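Local atomic coordinates of endopolygalacturonase (Chondrostereum purpureum, PDB entry 1K5C), a protein that probably hydrolyses the alpha-1,4-galacturonosyl linkages within polygalacturonate, as polygalacturonases of family 28 do. Residues Leu60-Gly65 against Phe100-Gly105; Asp9-Ile14 against Asn31-Asn36; Thr42-Gly47 against Asn69-Asp74; Gly107-Phe112 against Leu131-Ile136. All coordinates share one frame; numbering follows the deposited sequence.

Contact 1 of 4, residues Leu60-Gly65 against Phe100-Gly105; sequences LFTIDG and FLKIKG
The ring of F100 receives L60 at its edge, near the ring plane, with L60 CB 4.1 Å from F100 CD1; one of its faces carries CD1 of the adjoining L101, offset toward the rim. The F61 ring is met obliquely by L101, F61 CD2 lying 3.7 Å from L101 CG. Beyond this pair, I63 and I103 lie side by side and point the same way. All these apolar groups sit inside the parallel beta-helix typical of family 28 enzymes, in which strands 61-65 and 101-104 occupy successive coils and run parallel, residue beside residue. F100 O takes two amides, L60 N at 2.9 Å and F61 N at 3.1 Å; the bonding then alternates along the strands to a weak bond from G65 N to K104 O. On the other face, D64 crosses K104, and D64 OD1 comes within 3.5 Å of K104 CB. Their charged atoms, D64 OD2 and K104 NZ, are 4.4 Å apart and share a bridging water. An alanine at D64 would probably leave that water without its carboxylate and the K104 ammonium without its nearby opposite charge. At the corner, a side chain on G105 would run into G65 O.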
# COMPACT_ATOMS: atom_id res chain seq x y z
N LEU A 60 -4.16 -16.13 1.60
CA LEU A 60 -3.70 -17.40 2.15
C LEU A 60 -3.61 -17.35 3.69
O LEU A 60 -3.63 -18.42 4.32
CB LEU A 60 -2.33 -17.78 1.57
CG LEU A 60 -2.29 -17.93 0.05
CD1 LEU A 60 -0.88 -18.38 -0.38
CD2 LEU A 60 -3.37 -18.90 -0.46
N PHE A 61 -3.58 -16.14 4.25
CA PHE A 61 -3.59 -15.91 5.69
C PHE A 61 -4.60 -14.82 5.96
O PHE A 61 -4.49 -13.76 5.33
CB PHE A 61 -2.20 -15.47 6.17
CG PHE A 61 -2.16 -15.06 7.65
CD1 PHE A 61 -2.10 -16.01 8.62
CD2 PHE A 61 -2.22 -13.71 8.01
CE1 PHE A 61 -2.05 -15.62 9.97
CE2 PHE A 61 -2.14 -13.35 9.34
CZ PHE A 61 -2.07 -14.32 10.33
N THR A 62 -5.53 -15.05 6.87
CA THR A 62 -6.49 -14.03 7.29
C THR A 62 -6.51 -13.98 8.82
O THR A 62 -6.69 -15.03 9.45
CB THR A 62 -7.90 -14.35 6.81
OG1 THR A 62 -7.92 -14.46 5.37
CG2 THR A 62 -8.89 -13.23 7.16
N ILE A 63 -6.40 -12.78 9.37
CA ILE A 63 -6.61 -12.59 10.80
C ILE A 63 -7.63 -11.48 10.95
O ILE A 63 -7.58 -10.44 10.28
CB ILE A 63 -5.28 -12.32 11.54
CG1 ILE A 63 -5.53 -12.24 13.07
CG2 ILE A 63 -4.52 -11.11 11.01
CD1 ILE A 63 -4.27 -12.37 13.87
N ASP A 64 -8.63 -11.76 11.81
CA ASP A 64 -9.76 -10.84 12.00
C ASP A 64 -10.09 -10.83 13.47
O ASP A 64 -10.43 -11.89 14.02
CB ASP A 64 -10.94 -11.31 11.16
CG ASP A 64 -12.13 -10.40 11.17
OD1 ASP A 64 -12.07 -9.32 11.76
OD2 ASP A 64 -13.15 -10.80 10.54
N GLY A 65 -10.01 -9.68 14.13
CA GLY A 65 -10.39 -9.60 15.54
C GLY A 65 -10.40 -8.13 15.95
O GLY A 65 -10.07 -7.25 15.16
N PHE A 100 -1.76 -11.85 -0.27
CA PHE A 100 -1.14 -12.93 0.51
C PHE A 100 -1.77 -12.97 1.90
O PHE A 100 -2.30 -14.00 2.33
CB PHE A 100 0.37 -12.73 0.45
CG PHE A 100 1.20 -13.75 1.20
CD1 PHE A 100 0.73 -15.03 1.51
CD2 PHE A 100 2.50 -13.42 1.57
CE1 PHE A 100 1.55 -15.92 2.19
CE2 PHE A 100 3.32 -14.29 2.25
CZ PHE A 100 2.84 -15.56 2.58
N LEU A 101 -1.64 -11.83 2.62
CA LEU A 101 -2.22 -11.67 3.94
C LEU A 101 -3.41 -10.72 3.88
O LEU A 101 -3.39 -9.74 3.13
CB LEU A 101 -1.22 -11.04 4.93
CG LEU A 101 -0.15 -11.93 5.52
CD1 LEU A 101 0.77 -12.51 4.55
CD2 LEU A 101 0.60 -11.16 6.60
N LYS A 102 -4.40 -11.00 4.75
CA LYS A 102 -5.54 -10.10 4.96
C LYS A 102 -5.67 -9.86 6.45
O LYS A 102 -5.72 -10.80 7.24
CB LYS A 102 -6.83 -10.76 4.43
CG LYS A 102 -8.13 -10.04 4.78
CD LYS A 102 -8.14 -8.67 4.17
CE LYS A 102 -9.36 -8.38 3.38
NZ LYS A 102 -9.35 -6.99 2.84
N ILE A 103 -5.71 -8.57 6.83
CA ILE A 103 -5.83 -8.14 8.24
C ILE A 103 -7.10 -7.30 8.36
O ILE A 103 -7.25 -6.29 7.64
CB ILE A 103 -4.61 -7.35 8.70
CG1 ILE A 103 -3.33 -8.16 8.54
CG2 ILE A 103 -4.81 -6.86 10.15
CD1 ILE A 103 -2.05 -7.40 8.80
N LYS A 104 -8.03 -7.73 9.24
CA LYS A 104 -9.30 -7.10 9.42
C LYS A 104 -9.52 -6.80 10.91
O LYS A 104 -8.98 -7.51 11.78
CB LYS A 104 -10.46 -8.04 8.97
CG LYS A 104 -10.39 -8.51 7.57
CD LYS A 104 -11.66 -9.25 7.21
CE LYS A 104 -11.47 -10.44 6.37
NZ LYS A 104 -12.87 -10.93 6.15
N GLY A 105 -10.39 -5.84 11.19
CA GLY A 105 -10.80 -5.55 12.56
C GLY A 105 -9.99 -4.36 13.11
O GLY A 105 -9.99 -3.28 12.54
O HOH W 1 -13.04 -12.52 8.38

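Contact 2 of 4, residues Asp9-Ile14 against Asn31-Asn36; sequences DDAKDI and NTLVLN
A11 touches strand 33-35 with its single methyl: A11 CB lies 3.4 Å from V34 O, 3.7 Å from L33 CD1 and 3.8 Å from L35 CD2, so it sits against backbone and side chains together. Next to it, I14 crosses L35 at about a right angle, I14 CD1 reaching within 4.0 Å of L35 CD2. The CG1 that carries this methyl stands between the backbone N and the carbonyl carbon of I14 (chi1 65°). The polar link between the segments is made by a water, which donates to A11 O at 2.8 Å and accepts from N36 N at 2.9 Å. Further out, the turn is held by its own bonds: D13 N donates to D10 O, and K12 NZ forms a salt bridge of 2.6 Å with D13 OD2 while also donating to D9 O from above the carbonyl plane. D10 is tied back to K6 N and S7 OG. V5 packs against A11 and I14, and F61 lies against L33 and L35. Strand 33-35 is the outermost of its sheet at this end, and a turn with helical backbone angles set along its edge is consistent with an N-terminal cap on a parallel beta-helix.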
# COMPACT_ATOMS: atom_id res chain seq x y z
N ASP A 9 -4.98 -26.70 11.16
CA ASP A 9 -6.12 -27.17 11.94
C ASP A 9 -6.09 -26.63 13.37
O ASP A 9 -7.21 -26.37 13.89
CB ASP A 9 -6.17 -28.71 11.87
CG ASP A 9 -6.23 -29.05 10.37
OD1 ASP A 9 -7.24 -28.72 9.68
OD2 ASP A 9 -5.22 -29.62 9.86
N ASP A 10 -4.96 -26.39 13.99
CA ASP A 10 -4.93 -25.81 15.34
C ASP A 10 -5.54 -24.44 15.36
O ASP A 10 -5.98 -23.93 16.40
CB ASP A 10 -3.44 -25.68 15.79
CG ASP A 10 -2.84 -26.96 16.31
OD1 ASP A 10 -3.57 -27.99 16.51
OD2 ASP A 10 -1.62 -26.98 16.53
N ALA A 11 -5.50 -23.74 14.22
CA ALA A 11 -5.90 -22.35 14.20
C ALA A 11 -7.33 -22.12 14.55
O ALA A 11 -7.64 -21.07 15.07
CB ALA A 11 -5.60 -21.78 12.81
N LYS A 12 -8.17 -23.13 14.30
CA LYS A 12 -9.57 -22.97 14.62
C LYS A 12 -9.86 -23.14 16.08
O LYS A 12 -11.04 -22.94 16.46
CB LYS A 12 -10.38 -23.97 13.75
CG LYS A 12 -10.35 -25.35 14.30
CD LYS A 12 -10.63 -26.50 13.33
CE LYS A 12 -10.74 -27.84 14.07
NZ LYS A 12 -9.67 -27.93 15.10
N ASP A 13 -8.86 -23.58 16.88
CA ASP A 13 -9.11 -23.92 18.28
C ASP A 13 -8.57 -22.90 19.28
O ASP A 13 -8.20 -23.31 20.37
CB ASP A 13 -8.47 -25.29 18.57
CG ASP A 13 -9.26 -26.40 17.92
OD1 ASP A 13 -10.51 -26.35 18.05
OD2 ASP A 13 -8.56 -27.28 17.39
N ILE A 14 -8.51 -21.64 18.93
CA ILE A 14 -7.98 -20.61 19.83
C ILE A 14 -9.03 -19.85 20.61
O ILE A 14 -8.64 -18.95 21.40
CB ILE A 14 -7.02 -19.65 19.10
CG1 ILE A 14 -7.74 -18.83 18.05
CG2 ILE A 14 -5.81 -20.36 18.50
CD1 ILE A 14 -6.93 -17.66 17.47
N ASN A 31 -4.48 -25.26 1.37
CA ASN A 31 -4.98 -24.84 2.70
C ASN A 31 -4.76 -23.35 2.92
O ASN A 31 -3.91 -22.74 2.28
CB ASN A 31 -4.19 -25.59 3.80
CG ASN A 31 -4.62 -27.04 3.84
OD1 ASN A 31 -5.45 -27.39 4.63
ND2 ASN A 31 -4.09 -27.90 2.96
N THR A 32 -5.55 -22.80 3.84
CA THR A 32 -5.30 -21.43 4.27
C THR A 32 -5.16 -21.40 5.79
O THR A 32 -5.57 -22.37 6.48
CB THR A 32 -6.38 -20.45 3.82
OG1 THR A 32 -7.59 -20.89 4.43
CG2 THR A 32 -6.52 -20.41 2.32
N LEU A 33 -4.59 -20.32 6.30
CA LEU A 33 -4.38 -20.11 7.75
C LEU A 33 -5.26 -18.97 8.17
O LEU A 33 -5.05 -17.84 7.75
CB LEU A 33 -2.90 -19.86 8.00
CG LEU A 33 -2.56 -19.56 9.49
CD1 LEU A 33 -3.02 -20.73 10.39
CD2 LEU A 33 -1.07 -19.34 9.64
N VAL A 34 -6.27 -19.29 8.97
CA VAL A 34 -7.29 -18.32 9.40
C VAL A 34 -7.30 -18.25 10.92
O VAL A 34 -7.49 -19.25 11.60
CB VAL A 34 -8.67 -18.73 8.88
CG1 VAL A 34 -9.77 -17.77 9.36
CG2 VAL A 34 -8.65 -18.74 7.32
N LEU A 35 -7.12 -17.03 11.44
CA LEU A 35 -7.15 -16.80 12.88
C LEU A 35 -8.24 -15.80 13.22
O LEU A 35 -8.26 -14.69 12.68
CB LEU A 35 -5.80 -16.27 13.40
CG LEU A 35 -4.61 -17.23 13.27
CD1 LEU A 35 -3.29 -16.49 13.45
CD2 LEU A 35 -4.75 -18.41 14.25
N ASN A 36 -9.11 -16.22 14.17
CA ASN A 36 -10.18 -15.36 14.68
C ASN A 36 -10.02 -15.25 16.20
O ASN A 36 -10.72 -15.95 16.96
CB ASN A 36 -11.58 -15.92 14.34
CG ASN A 36 -11.84 -15.83 12.86
OD1 ASN A 36 -11.83 -14.74 12.28
ND2 ASN A 36 -12.06 -16.96 12.20
O HOH W 2 -9.44 -18.97 14.86

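Contact 3 of 4, residues Thr42-Gly47 against Asn69-Asp74; sequences TVTMAG and NFVGAD
A backbone carbonyl lies over an aromatic face here: V43 O stands 3.9 Å above the plane of the F70 ring, offset toward the rim. The same oxygen accepts V71 N at 2.8 Å in an almost straight bond (171° at the hydrogen), so its position is fixed by the strand pairing. F70 is held from two further directions. V43 CG1 comes obliquely within 3.7 Å of F70 CE2, and M45 arrives from the next inward-facing place on its strand. M45 CG, anti to its own carbonyl carbon (chi1 -74°), reaches 3.6 Å from F70 CZ, and M45 SD then lies at the edge of the ring, 5.0 Å from the F70 centroid, a Met-aromatic contact. Beyond the strand pairing, M45 CB packs on G72 O and A73 CB on M45 O. The other face is mixed: T42, N69 and T44 are polar, V71 is not. T42 and N69 lie side by side, and N69 ND2 donates to T42 OG1 at 3.2 Å, somewhat tilted from the amide plane. N69 OD1 also accepts from K110 NZ in one conformer of that lysine; a second exists, so this hold is less certain. T44 and V71 lie side by side next along this face. Parallel strands of successive coils, in register and with V43, M45 and F70 packed inside, pair as in a parallel beta-helix.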
# COMPACT_ATOMS: atom_id res chain seq x y z
N THR A 42 -3.51 -11.26 22.66
CA THR A 42 -2.14 -11.11 22.14
C THR A 42 -1.82 -12.38 21.36
O THR A 42 -1.97 -13.49 21.88
CB THR A 42 -1.17 -10.93 23.28
OG1 THR A 42 -1.44 -9.67 23.96
CG2 THR A 42 0.31 -10.85 22.79
N VAL A 43 -1.35 -12.20 20.12
CA VAL A 43 -0.90 -13.31 19.27
C VAL A 43 0.57 -13.06 19.03
O VAL A 43 0.94 -12.02 18.47
CB VAL A 43 -1.66 -13.31 17.96
CG1 VAL A 43 -1.15 -14.45 17.05
CG2 VAL A 43 -3.18 -13.41 18.20
N THR A 44 1.44 -13.99 19.47
CA THR A 44 2.87 -13.85 19.35
C THR A 44 3.42 -14.89 18.42
O THR A 44 3.17 -16.10 18.63
CB THR A 44 3.56 -14.00 20.73
OG1 THR A 44 2.99 -13.02 21.65
CG2 THR A 44 5.07 -13.78 20.67
N MET A 45 4.15 -14.47 17.39
CA MET A 45 4.80 -15.42 16.50
C MET A 45 6.08 -15.95 17.11
O MET A 45 6.91 -15.17 17.62
CB MET A 45 5.20 -14.75 15.18
CG MET A 45 4.13 -14.48 14.25
SD MET A 45 4.66 -13.95 12.63
CE MET A 45 4.86 -15.39 11.56
N ALA A 46 6.25 -17.27 17.03
CA ALA A 46 7.43 -17.94 17.60
C ALA A 46 8.21 -18.67 16.52
O ALA A 46 9.23 -19.32 16.86
CB ALA A 46 7.01 -18.93 18.69
N GLY A 47 7.80 -18.60 15.27
CA GLY A 47 8.53 -19.21 14.15
C GLY A 47 8.01 -18.61 12.85
O GLY A 47 7.09 -17.81 12.84
N ASN A 69 -3.42 -7.66 19.66
CA ASN A 69 -2.03 -7.23 19.84
C ASN A 69 -1.17 -8.33 19.19
O ASN A 69 -0.98 -9.39 19.77
CB ASN A 69 -1.76 -7.11 21.34
CG ASN A 69 -0.35 -6.75 21.65
OD1 ASN A 69 0.30 -6.05 20.88
ND2 ASN A 69 0.18 -7.20 22.77
N PHE A 70 -0.69 -8.08 17.96
CA PHE A 70 0.09 -9.07 17.23
C PHE A 70 1.55 -8.74 17.32
O PHE A 70 1.98 -7.66 16.88
CB PHE A 70 -0.40 -9.15 15.76
CG PHE A 70 0.19 -10.31 15.00
CD1 PHE A 70 1.48 -10.27 14.49
CD2 PHE A 70 -0.60 -11.45 14.77
CE1 PHE A 70 2.00 -11.31 13.78
CE2 PHE A 70 -0.08 -12.52 14.07
CZ PHE A 70 1.24 -12.46 13.61
N VAL A 71 2.32 -9.65 17.93
CA VAL A 71 3.72 -9.45 18.25
C VAL A 71 4.50 -10.38 17.35
O VAL A 71 4.55 -11.61 17.58
CB VAL A 71 3.96 -9.74 19.76
CG1 VAL A 71 5.47 -9.64 20.08
CG2 VAL A 71 3.09 -8.84 20.63
N GLY A 72 5.13 -9.83 16.32
CA GLY A 72 5.76 -10.66 15.29
C GLY A 72 7.09 -11.24 15.66
O GLY A 72 7.50 -12.27 15.09
N ALA A 73 7.84 -10.56 16.57
CA ALA A 73 9.16 -11.04 17.01
C ALA A 73 10.06 -11.30 15.77
O ALA A 73 10.92 -12.19 15.79
CB ALA A 73 9.03 -12.25 17.94
N ASP A 74 9.91 -10.47 14.74
CA ASP A 74 10.73 -10.46 13.53
C ASP A 74 10.61 -11.76 12.70
O ASP A 74 11.42 -12.02 11.84
CB ASP A 74 12.19 -10.13 13.84
CG ASP A 74 12.39 -8.72 14.29
OD1 ASP A 74 11.72 -7.83 13.76
OD2 ASP A 74 13.32 -8.52 15.10

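Contact 4 of 4, residues Gly107-Phe112 against Leu131-Ile136; sequences GTYKKF and LTLDGI
F112 and I136 lie side by side and point the same way, with I136 spread across the ring. I136 CG1 stands over one face, 4.0 Å from the F112 centroid and 14° off the ring normal, a CH-pi contact, while I136 CD1 reaches F112 CZ at 3.6 Å. CG of F112, set between the backbone N and the carbonyl carbon (chi1 61°), carries the ring whose face I136 CG1 meets. An alanine at F112 would probably open a gap beside I136, on the side where CG1 and CD1 now meet the ring, and would also deprive F70 and F77 of an aromatic neighbour. Y109 is oriented otherwise. Its ring slants across L131, with Y109 CE1 3.7 Å from L131 CD1, whereas L133 runs alongside it and lies 3.9 Å from Y109 CB through L133 CD1. The Y109 edge, near the ring plane, faces T132 O. That carbonyl also accepts Y109 N, one of four backbone bonds that alternate between residues 107-111 and 132-134. At the start of the contact a water donates to G107 O and lies 2.7 Å from T132 OG1. At the far end G135 has a positive phi, and a side chain there would press against K111 CD. On the polar face, D134 OD2 takes an amide of Q165 and D134 OD1 one of N166. The chemistry thus divides: aromatic and aliphatic groups are held on the inner face by dispersion, and the two amide donors on the outer face would probably favour a charged D134.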
# COMPACT_ATOMS: atom_id res chain seq x y z
N GLY A 107 -6.63 -3.16 16.24
CA GLY A 107 -5.52 -3.51 17.10
C GLY A 107 -4.21 -2.97 16.58
O GLY A 107 -4.18 -1.96 15.86
N THR A 108 -3.13 -3.64 16.94
CA THR A 108 -1.76 -3.23 16.65
C THR A 108 -0.97 -4.45 16.22
O THR A 108 -0.94 -5.44 16.96
CB THR A 108 -1.08 -2.57 17.87
OG1 THR A 108 -1.88 -1.46 18.28
CG2 THR A 108 0.29 -2.05 17.57
N TYR A 109 -0.37 -4.38 15.04
CA TYR A 109 0.40 -5.45 14.42
C TYR A 109 1.82 -4.97 14.27
O TYR A 109 2.06 -3.95 13.60
CB TYR A 109 -0.19 -5.81 13.02
CG TYR A 109 -1.51 -6.54 13.16
CD1 TYR A 109 -2.67 -5.93 13.57
CD2 TYR A 109 -1.53 -7.94 12.96
CE1 TYR A 109 -3.87 -6.66 13.75
CE2 TYR A 109 -2.70 -8.66 13.14
CZ TYR A 109 -3.87 -8.02 13.53
OH TYR A 109 -5.00 -8.78 13.70
N LYS A 110 2.78 -5.72 14.86
CA LYS A 110 4.17 -5.22 14.88
C LYS A 110 5.18 -6.26 14.46
O LYS A 110 5.08 -7.44 14.78
CB LYS A 110 4.51 -4.83 16.37
CG LYS A 110 3.58 -3.80 16.98
CD LYS A 110 3.51 -3.79 18.50
CE LYS A 110 2.63 -5.02 19.03
NZ LYS A 110 2.57 -4.79 20.52
N LYS A 111 6.23 -5.77 13.78
CA LYS A 111 7.53 -6.46 13.72
C LYS A 111 7.44 -7.86 13.18
O LYS A 111 7.85 -8.86 13.76
CB LYS A 111 8.20 -6.44 15.10
CG LYS A 111 8.66 -5.04 15.51
CD LYS A 111 9.89 -4.62 14.70
CE LYS A 111 10.56 -3.37 15.17
NZ LYS A 111 11.84 -3.29 14.38
N PHE A 112 6.86 -7.97 11.95
CA PHE A 112 7.03 -9.21 11.17
C PHE A 112 7.33 -8.83 9.74
O PHE A 112 7.22 -7.66 9.33
CB PHE A 112 5.81 -10.14 11.29
CG PHE A 112 4.52 -9.55 10.79
CD1 PHE A 112 4.17 -9.62 9.45
CD2 PHE A 112 3.65 -8.94 11.72
CE1 PHE A 112 2.94 -9.13 9.02
CE2 PHE A 112 2.44 -8.45 11.29
CZ PHE A 112 2.09 -8.52 9.94
N LEU A 131 -6.67 0.62 13.59
CA LEU A 131 -5.77 -0.47 13.22
C LEU A 131 -4.41 0.12 12.88
O LEU A 131 -4.33 0.98 11.99
CB LEU A 131 -6.39 -1.25 12.04
CG LEU A 131 -5.52 -2.41 11.54
CD1 LEU A 131 -5.36 -3.51 12.60
CD2 LEU A 131 -6.18 -3.02 10.32
N THR A 132 -3.38 -0.34 13.59
CA THR A 132 -2.03 0.14 13.41
C THR A 132 -1.14 -0.99 12.97
O THR A 132 -1.12 -2.06 13.62
CB THR A 132 -1.46 0.73 14.71
OG1 THR A 132 -2.30 1.86 15.06
CG2 THR A 132 -0.04 1.24 14.54
N LEU A 133 -0.40 -0.78 11.88
CA LEU A 133 0.64 -1.70 11.40
C LEU A 133 1.98 -0.98 11.60
O LEU A 133 2.14 0.14 11.09
CB LEU A 133 0.44 -2.07 9.93
CG LEU A 133 -0.56 -3.17 9.59
CD1 LEU A 133 -1.78 -3.40 10.38
CD2 LEU A 133 -0.88 -3.13 8.08
N ASP A 134 2.90 -1.59 12.35
CA ASP A 134 4.09 -0.87 12.81
C ASP A 134 5.30 -1.76 12.68
O ASP A 134 5.36 -2.83 13.29
CB ASP A 134 3.83 -0.41 14.27
CG ASP A 134 4.92 0.48 14.84
OD1 ASP A 134 6.02 0.54 14.30
OD2 ASP A 134 4.58 1.19 15.82
N GLY A 135 6.27 -1.35 11.87
CA GLY A 135 7.54 -2.10 11.82
C GLY A 135 7.43 -3.39 11.03
O GLY A 135 8.16 -4.33 11.33
N ILE A 136 6.58 -3.40 10.01
CA ILE A 136 6.42 -4.54 9.11
C ILE A 136 7.31 -4.33 7.89
O ILE A 136 7.35 -3.24 7.34
CB ILE A 136 4.94 -4.72 8.75
CG1 ILE A 136 4.18 -5.14 10.09
CG2 ILE A 136 4.74 -5.79 7.67
CD1 ILE A 136 2.71 -4.99 9.84
O HOH W 3 -4.39 0.85 16.48

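Overall arrangement
Contacts 1 and 2 share one sheet of the beta-helix, contacts 3 and 4 another, and chain order carries each coil from the first sheet to the second. Contacts 1 and 2, centres 11 Å apart, are joined where L60 O faces L33 N at 2.9 Å, a probable hydrogen bond. Contacts 3 and 4, centres 10 Å apart, meet through F70 and the rings of Y109 and F112. Across the interior, I103 CG2 of contact 1 packs 3.7 Å from Y109 CZ of contact 4. Contact 2 lies at the N-terminal end, consistent with a cap, its centre about 20 Å from that of contact 4. F100 of contact 1 lies about 11 Å, side chain to side chain, from N151, which binds galacturonate in a complex of this enzyme; none is bound here.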